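Local coordinates for GrpU microcompartment shell protein (Pectobacterium wasabiae, PDB 4OLP) that forms part of the shell of a glycyl-radical propanediol type bacterial microcompartment and probably binds an iron-sulfur cluster that would serve electron transport, at residues Pro45-Tyr50 against Thr74-Phe79; Ser57-Val62 against Phe79-Ala84. One frame throughout, in Å; residues are numbered along the deposited sequence.

From the N terminus, strands 3-7 and 36-42 come first, with helices 11-19 and 23-26 between them, then helix 44-56, where contact 1 begins. The chain turns at 57-59 into strand 60-65; contact 2 begins in the turn, at Ser57. Strand 74-80 then returns beside it. Its residues 74-79 close contact 1 against the helix, and residues 79-84 close contact 2 against 57-62. The two closures cross, because the segments alternate along the chain, and they share Phe79. Contact 1 lays the helix on the sheet; contact 2 zips the hairpin 60-65/74-80 and reaches the start of helix 82-92. Val62 joins them, touching Leu76 and Ile78 on the helix-covered face of the BMC domain.

Contact 1: Pro45-Tyr50 against Thr74-Phe79; sequences PDLYFY and TTLAIF
Helix 44-56 packs here on strand 74-80 of the antiparallel sheet, the alpha/beta layering of the BMC fold. The helix and strand segments run nearly parallel, 14° apart, with axes 9.0 Å from each other at closest approach. No hydrogen bond crosses between them, so the contact is apolar packing.

Leu47 gives the largest share and takes part in three of the four residue contacts. Its CB points toward the strand. CG stands anti to the backbone N (chi1 -175°), which sends the branched end on in that direction. The two methyls then part. CD1 goes to the strand and settles between two side chains there. It lies 3.7 Å from CB of Leu76 and 3.8 Å from CG2 of Thr74. CD1 of Leu47 also rests on the backbone between them, 3.8 Å from C of Thr75. CD2 turns back to its own helix and sits over one face of the Tyr48 ring, offset toward the rim.

Leu76 answers from the strand. Its CB meets Leu47, and the two side chains cross obliquely. The anti CG (chi1 179°) carries the branched end on, so that CD2 reaches Tyr50. Leu76 also meets Leu42 and Val62 of the two neighbouring strands, so it is packed from the strands as well as from the helix. Thr74 turns its methyl to Leu47.

Other side chains of the helix serve the assembly. Asp46 OD1 makes a salt bridge with Arg4 of a neighbouring subunit, and Tyr50 OH shares a weak hydrogen bond with the same arginine.

Tyr50 CB points toward the strand but its ring leads away, and Phe49 CD2 lies over the centre of one ring face. One turn on from Leu47, CB of Tyr50 is 4.3 Å from CD2 of Leu76.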
ATOM      1  N   PRO B  45      -4.969 -16.385  -5.006  1.00 81.22           N
ATOM      2  CA  PRO B  45      -5.652 -17.581  -5.529  1.00 82.86           C
ATOM      3  C   PRO B  45      -5.287 -18.853  -4.765  1.00 89.75           C
ATOM      4  O   PRO B  45      -6.171 -19.616  -4.369  1.00 87.67           O
ATOM      5  CB  PRO B  45      -5.165 -17.651  -6.980  1.00 80.07           C
ATOM      6  CG  PRO B  45      -4.934 -16.237  -7.342  1.00 81.86           C
ATOM      7  CD  PRO B  45      -4.360 -15.597  -6.091  1.00 81.49           C
ATOM      8  N   ASP B  46      -3.994 -19.030  -4.501  1.00 98.32           N
ATOM      9  CA  ASP B  46      -3.510 -20.156  -3.699  1.00 96.19           C
ATOM     10  C   ASP B  46      -4.120 -20.138  -2.300  1.00 88.36           C
ATOM     11  O   ASP B  46      -4.488 -21.184  -1.772  1.00 80.79           O
ATOM     12  CB  ASP B  46      -1.984 -20.112  -3.570  1.00103.76           C
ATOM     13  CG  ASP B  46      -1.254 -20.625  -4.819  1.00115.63           C
ATOM     14  OD1 ASP B  46      -1.875 -20.770  -5.896  1.00119.23           O
ATOM     15  OD2 ASP B  46      -0.027 -20.851  -4.714  1.00125.17           O
ATOM     16  N   LEU B  47      -4.232 -18.939  -1.720  1.00 85.52           N
ATOM     17  CA  LEU B  47      -4.712 -18.784  -0.358  1.00 82.77           C
ATOM     18  C   LEU B  47      -6.085 -19.427  -0.188  1.00 86.56           C
ATOM     19  O   LEU B  47      -6.293 -20.287   0.673  1.00 88.05           O
ATOM     20  CB  LEU B  47      -4.799 -17.321   0.020  1.00 83.82           C
ATOM     21  CG  LEU B  47      -5.192 -17.114   1.488  1.00 93.42           C
ATOM     22  CD1 LEU B  47      -3.979 -16.671   2.271  1.00 98.52           C
ATOM     23  CD2 LEU B  47      -6.310 -16.094   1.657  1.00 98.17           C
ATOM     24  N   TYR B  48      -7.021 -19.029  -1.034  1.00 84.97           N
ATOM     25  CA  TYR B  48      -8.371 -19.547  -0.951  1.00 84.71           C
ATOM     26  C   TYR B  48      -8.458 -20.983  -1.419  1.00 87.56           C
ATOM     27  O   TYR B  48      -9.288 -21.742  -0.915  1.00 84.55           O
ATOM     28  CB  TYR B  48      -9.316 -18.687  -1.757  1.00 85.55           C
ATOM     29  CG  TYR B  48      -9.421 -17.326  -1.167  1.00 90.77           C
ATOM     30  CD1 TYR B  48      -9.892 -17.161   0.119  1.00100.18           C
ATOM     31  CD2 TYR B  48      -9.028 -16.205  -1.874  1.00 99.15           C
ATOM     32  CE1 TYR B  48      -9.997 -15.914   0.685  1.00106.54           C
ATOM     33  CE2 TYR B  48      -9.122 -14.947  -1.315  1.00105.69           C
ATOM     34  CZ  TYR B  48      -9.613 -14.814  -0.037  1.00112.89           C
ATOM     35  OH  TYR B  48      -9.732 -13.584   0.545  1.00127.96           O
ATOM     36  N   PHE B  49      -7.601 -21.368  -2.363  1.00 87.79           N
ATOM     37  CA  PHE B  49      -7.557 -22.765  -2.795  1.00 91.57           C
ATOM     38  C   PHE B  49      -7.166 -23.657  -1.626  1.00 82.16           C
ATOM     39  O   PHE B  49      -7.877 -24.605  -1.291  1.00 80.38           O
ATOM     40  CB  PHE B  49      -6.601 -22.975  -3.971  1.00 93.48           C
ATOM     41  CG  PHE B  49      -6.537 -24.400  -4.419  1.00 98.24           C
ATOM     42  CD1 PHE B  49      -7.569 -24.956  -5.172  1.00103.20           C
ATOM     43  CD2 PHE B  49      -5.476 -25.209  -4.045  1.00102.30           C
ATOM     44  CE1 PHE B  49      -7.525 -26.293  -5.560  1.00102.76           C
ATOM     45  CE2 PHE B  49      -5.429 -26.542  -4.436  1.00100.58           C
ATOM     46  CZ  PHE B  49      -6.452 -27.081  -5.192  1.00 97.78           C
ATOM     47  N   TYR B  50      -6.066 -23.310  -0.982  1.00 79.27           N
ATOM     48  CA  TYR B  50      -5.587 -24.114   0.119  1.00 83.95           C
ATOM     49  C   TYR B  50      -6.433 -23.981   1.384  1.00 80.40           C
ATOM     50  O   TYR B  50      -6.538 -24.946   2.128  1.00 80.68           O
ATOM     51  CB  TYR B  50      -4.098 -23.850   0.369  1.00 87.03           C
ATOM     52  CG  TYR B  50      -3.219 -24.479  -0.697  1.00 91.24           C
ATOM     53  CD1 TYR B  50      -3.197 -25.856  -0.878  1.00 94.54           C
ATOM     54  CD2 TYR B  50      -2.432 -23.688  -1.532  1.00 92.46           C
ATOM     55  CE1 TYR B  50      -2.403 -26.420  -1.864  1.00105.04           C
ATOM     56  CE2 TYR B  50      -1.642 -24.242  -2.518  1.00100.97           C
ATOM     57  CZ  TYR B  50      -1.627 -25.610  -2.684  1.00107.71           C
ATOM     58  OH  TYR B  50      -0.820 -26.158  -3.670  1.00116.13           O
ATOM     59  N   THR B  74      -0.607 -12.543   0.746  1.00144.24           N
ATOM     60  CA  THR B  74      -1.026 -12.377   2.177  1.00137.04           C
ATOM     61  C   THR B  74      -0.701 -13.653   2.975  1.00118.28           C
ATOM     62  O   THR B  74       0.031 -14.503   2.446  1.00112.29           O
ATOM     63  CB  THR B  74      -2.520 -11.942   2.306  1.00138.53           C
ATOM     64  OG1 THR B  74      -2.875 -11.767   3.687  1.00142.46           O
ATOM     65  CG2 THR B  74      -3.468 -12.952   1.663  1.00142.90           C
ATOM     66  N   THR B  75      -1.222 -13.785   4.212  1.00103.59           N
ATOM     67  CA  THR B  75      -0.867 -14.921   5.087  1.00 95.24           C
ATOM     68  C   THR B  75      -2.046 -15.810   5.470  1.00 86.30           C
ATOM     69  O   THR B  75      -3.112 -15.323   5.849  1.00 85.39           O
ATOM     70  CB  THR B  75      -0.203 -14.441   6.380  1.00 90.38           C
ATOM     71  OG1 THR B  75       0.873 -13.588   6.021  1.00 93.86           O
ATOM     72  CG2 THR B  75       0.358 -15.612   7.192  1.00 90.53           C
ATOM     73  N   LEU B  76      -1.831 -17.116   5.336  1.00 80.93           N
ATOM     74  CA  LEU B  76      -2.795 -18.117   5.746  1.00 77.94           C
ATOM     75  C   LEU B  76      -2.269 -18.730   7.026  1.00 78.30           C
ATOM     76  O   LEU B  76      -1.054 -18.958   7.168  1.00 74.33           O
ATOM     77  CB  LEU B  76      -2.916 -19.211   4.686  1.00 78.54           C
ATOM     78  CG  LEU B  76      -3.874 -20.376   4.952  1.00 78.96           C
ATOM     79  CD1 LEU B  76      -5.339 -19.963   5.013  1.00 80.99           C
ATOM     80  CD2 LEU B  76      -3.672 -21.423   3.869  1.00 83.81           C
ATOM     81  N   ALA B  77      -3.182 -18.966   7.959  1.00 74.99           N
ATOM     82  CA  ALA B  77      -2.844 -19.599   9.214  1.00 70.90           C
ATOM     83  C   ALA B  77      -3.630 -20.881   9.253  1.00 68.31           C
ATOM     84  O   ALA B  77      -4.794 -20.873   8.921  1.00 70.52           O
ATOM     85  CB  ALA B  77      -3.206 -18.699  10.382  1.00 71.76           C
ATOM     86  N   ILE B  78      -2.967 -21.980   9.623  1.00 73.33           N
ATOM     87  CA  ILE B  78      -3.566 -23.301   9.705  1.00 69.05           C
ATOM     88  C   ILE B  78      -3.444 -23.769  11.142  1.00 71.38           C
ATOM     89  O   ILE B  78      -2.341 -23.894  11.675  1.00 73.66           O
ATOM     90  CB  ILE B  78      -2.865 -24.261   8.759  1.00 76.29           C
ATOM     91  CG1 ILE B  78      -3.341 -23.991   7.347  1.00 82.88           C
ATOM     92  CG2 ILE B  78      -3.210 -25.717   9.036  1.00 78.82           C
ATOM     93  CD1 ILE B  78      -2.231 -24.139   6.328  1.00 94.44           C
ATOM     94  N   PHE B  79      -4.589 -23.977  11.783  1.00 72.24           N
ATOM     95  CA  PHE B  79      -4.622 -24.338  13.181  1.00 73.48           C
ATOM     96  C   PHE B  79      -5.114 -25.735  13.297  1.00 73.25           C
ATOM     97  O   PHE B  79      -6.119 -26.104  12.667  1.00 72.03           O
ATOM     98  CB  PHE B  79      -5.594 -23.471  13.966  1.00 76.88           C
ATOM     99  CG  PHE B  79      -5.402 -22.011  13.779  1.00 76.89           C
ATOM    100  CD1 PHE B  79      -5.982 -21.347  12.702  1.00 80.25           C
ATOM    101  CD2 PHE B  79      -4.705 -21.291  14.702  1.00 82.06           C
ATOM    102  CE1 PHE B  79      -5.832 -19.989  12.531  1.00 83.91           C
ATOM    103  CE2 PHE B  79      -4.551 -19.924  14.553  1.00 83.31           C
ATOM    104  CZ  PHE B  79      -5.102 -19.270  13.463  1.00 84.84           C
TER

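Contact 2: Ser57-Val62 against Phe79-Ala84; sequences SAHVAV and FGEVAA
His59 and Glu81 cross obliquely, with the imidazole and carboxylate planes 72° apart. OE1 of Glu81 lies 3.4 Å above the plane of the His59 ring, offset toward the rim, while CB of Ala58 covers the opposite face over its centre. OE2 reaches the root of the same side chain, 3.0 Å from CB of His59. The Glu81 chain bends at chi2 (133°), and its end comes back toward His59. No salt bridge forms: NE2 of His59 and OE1 of Glu81 are 4.1 Å apart. A negative carboxylate this close could slightly favour a protonated imidazole. His59 is exposed, and crystal packing touches both side chains, which may influence the pose.

Next to this pair along the chain the backbones join. Ala61 and Phe79 form an antiparallel hydrogen-bonded pair. Ala61 N donates to Phe79 O at 2.7 Å, and Phe79 N donates to Ala61 O at 2.8 Å, nearly straight at 176°. Both acceptors are met in the carbonyl plane. Val60 and Gly80 form the next pair, which is non-hydrogen-bonded. Beyond it, Glu81 N makes a weak bond to His59 O.

The side chains alternate between the two sheet faces. Ala61 and Phe79 share one face, where the edge of the Phe79 ring comes near Ala61 O and the ring also packs on Leu29 and Ile34. Val60 points to the other face. Its CG1 is anti to the carbonyl carbon and meets CB of Ala84 at 3.5 Å. Gly80 has no side chain; its CA lies 3.2 Å from His59 O in a CA-H...O contact.

Glu81 stands at the N-cap position, just before helix 82-92. The arrangement is that of a beta hairpin of the BMC domain whose second strand runs on into its C-terminal helix.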
ATOM      1  N   SER B  57     -10.937 -30.377   5.436  1.00 98.93           N
ATOM      2  CA  SER B  57     -10.231 -31.320   6.288  1.00103.03           C
ATOM      3  C   SER B  57     -10.651 -31.182   7.745  1.00 97.89           C
ATOM      4  O   SER B  57     -10.835 -30.084   8.259  1.00 90.49           O
ATOM      5  CB  SER B  57      -8.703 -31.150   6.191  1.00104.88           C
ATOM      6  OG  SER B  57      -8.197 -31.308   4.867  1.00104.14           O
ATOM      7  N   ALA B  58     -10.744 -32.316   8.426  1.00 98.27           N
ATOM      8  CA  ALA B  58     -11.050 -32.296   9.842  1.00102.86           C
ATOM      9  C   ALA B  58      -9.751 -31.905  10.508  1.00 98.79           C
ATOM     10  O   ALA B  58      -8.715 -31.910   9.853  1.00 99.87           O
ATOM     11  CB  ALA B  58     -11.512 -33.654  10.329  1.00105.10           C
ATOM     12  N   HIS B  59      -9.807 -31.545  11.787  1.00 87.73           N
ATOM     13  CA  HIS B  59      -8.613 -31.359  12.592  1.00 82.60           C
ATOM     14  C   HIS B  59      -7.821 -30.120  12.231  1.00 79.69           C
ATOM     15  O   HIS B  59      -6.801 -29.888  12.851  1.00 79.67           O
ATOM     16  CB  HIS B  59      -7.673 -32.596  12.548  1.00 84.08           C
ATOM     17  CG  HIS B  59      -8.340 -33.893  12.916  1.00 88.01           C
ATOM     18  ND1 HIS B  59      -8.049 -35.085  12.285  1.00 88.31           N
ATOM     19  CD2 HIS B  59      -9.302 -34.179  13.826  1.00 93.09           C
ATOM     20  CE1 HIS B  59      -8.796 -36.047  12.794  1.00 93.20           C
ATOM     21  NE2 HIS B  59      -9.570 -35.523  13.726  1.00 98.24           N
ATOM     22  N   VAL B  60      -8.230 -29.339  11.230  1.00 80.41           N
ATOM     23  CA  VAL B  60      -7.639 -28.029  11.060  1.00 78.65           C
ATOM     24  C   VAL B  60      -8.727 -27.004  10.783  1.00 78.63           C
ATOM     25  O   VAL B  60      -9.804 -27.259  10.281  1.00 74.81           O
ATOM     26  CB  VAL B  60      -6.526 -27.902   9.972  1.00 80.85           C
ATOM     27  CG1 VAL B  60      -5.386 -28.892  10.193  1.00 76.93           C
ATOM     28  CG2 VAL B  60      -7.104 -28.094   8.574  1.00 87.44           C
ATOM     29  N   ALA B  61      -8.349 -25.807  11.110  1.00 82.75           N
ATOM     30  CA  ALA B  61      -9.104 -24.609  10.882  1.00 77.94           C
ATOM     31  C   ALA B  61      -8.169 -23.644  10.136  1.00 72.68           C
ATOM     32  O   ALA B  61      -6.948 -23.730  10.260  1.00 71.01           O
ATOM     33  CB  ALA B  61      -9.484 -24.065  12.224  1.00 73.98           C
ATOM     34  N   VAL B  62      -8.734 -22.787   9.305  1.00 71.47           N
ATOM     35  CA  VAL B  62      -7.929 -21.862   8.517  1.00 75.88           C
ATOM     36  C   VAL B  62      -8.447 -20.457   8.644  1.00 80.53           C
ATOM     37  O   VAL B  62      -9.646 -20.223   8.878  1.00 82.49           O
ATOM     38  CB  VAL B  62      -7.895 -22.193   7.013  1.00 77.60           C
ATOM     39  CG1 VAL B  62      -6.924 -23.334   6.770  1.00 83.48           C
ATOM     40  CG2 VAL B  62      -9.289 -22.520   6.479  1.00 76.45           C
ATOM     41  N   PHE B  79      -4.589 -23.977  11.783  1.00 72.24           N
ATOM     42  CA  PHE B  79      -4.622 -24.338  13.181  1.00 73.48           C
ATOM     43  C   PHE B  79      -5.114 -25.735  13.297  1.00 73.25           C
ATOM     44  O   PHE B  79      -6.119 -26.104  12.667  1.00 72.03           O
ATOM     45  CB  PHE B  79      -5.594 -23.471  13.966  1.00 76.88           C
ATOM     46  CG  PHE B  79      -5.402 -22.011  13.779  1.00 76.89           C
ATOM     47  CD1 PHE B  79      -5.982 -21.347  12.702  1.00 80.25           C
ATOM     48  CD2 PHE B  79      -4.705 -21.291  14.702  1.00 82.06           C
ATOM     49  CE1 PHE B  79      -5.832 -19.989  12.531  1.00 83.91           C
ATOM     50  CE2 PHE B  79      -4.551 -19.924  14.553  1.00 83.31           C
ATOM     51  CZ  PHE B  79      -5.102 -19.270  13.463  1.00 84.84           C
ATOM     52  N   GLY B  80      -4.418 -26.521  14.106  1.00 74.79           N
ATOM     53  CA  GLY B  80      -4.851 -27.874  14.337  1.00 73.18           C
ATOM     54  C   GLY B  80      -3.824 -28.688  15.058  1.00 71.51           C
ATOM     55  O   GLY B  80      -3.001 -28.167  15.825  1.00 59.49           O
ATOM     56  N   GLU B  81      -3.931 -29.993  14.829  1.00 75.39           N
ATOM     57  CA  GLU B  81      -3.107 -30.972  15.485  1.00 77.92           C
ATOM     58  C   GLU B  81      -1.804 -31.121  14.699  1.00 80.64           C
ATOM     59  O   GLU B  81      -1.763 -30.843  13.490  1.00 74.82           O
ATOM     60  CB  GLU B  81      -3.870 -32.277  15.539  1.00 79.88           C
ATOM     61  CG  GLU B  81      -5.017 -32.255  16.525  1.00 83.12           C
ATOM     62  CD  GLU B  81      -6.323 -32.818  15.945  1.00 91.33           C
ATOM     63  OE1 GLU B  81      -6.477 -34.033  15.937  1.00 81.07           O
ATOM     64  OE2 GLU B  81      -7.221 -32.057  15.489  1.00104.39           O
ATOM     65  N   VAL B  82      -0.741 -31.522  15.395  1.00 80.13           N
ATOM     66  CA  VAL B  82       0.615 -31.422  14.838  1.00 84.92           C
ATOM     67  C   VAL B  82       0.694 -32.138  13.505  1.00 78.90           C
ATOM     68  O   VAL B  82       1.290 -31.617  12.566  1.00 82.51           O
ATOM     69  CB  VAL B  82       1.702 -32.009  15.765  1.00 89.45           C
ATOM     70  CG1 VAL B  82       3.079 -31.685  15.211  1.00 92.12           C
ATOM     71  CG2 VAL B  82       1.577 -31.456  17.173  1.00 96.81           C
ATOM     72  N   ALA B  83       0.132 -33.338  13.453  1.00 75.24           N
ATOM     73  CA  ALA B  83       0.163 -34.163  12.246  1.00 80.37           C
ATOM     74  C   ALA B  83      -0.503 -33.458  11.078  1.00 83.74           C
ATOM     75  O   ALA B  83       0.091 -33.319   9.999  1.00 87.36           O
ATOM     76  CB  ALA B  83      -0.531 -35.490  12.501  1.00 77.24           C
ATOM     77  N   ALA B  84      -1.714 -32.973  11.336  1.00 81.51           N
ATOM     78  CA  ALA B  84      -2.530 -32.306  10.334  1.00 73.96           C
ATOM     79  C   ALA B  84      -1.861 -31.030   9.806  1.00 73.11           C
ATOM     80  O   ALA B  84      -1.799 -30.802   8.594  1.00 66.37           O
ATOM     81  CB  ALA B  84      -3.882 -31.987  10.930  1.00 72.57           C
TER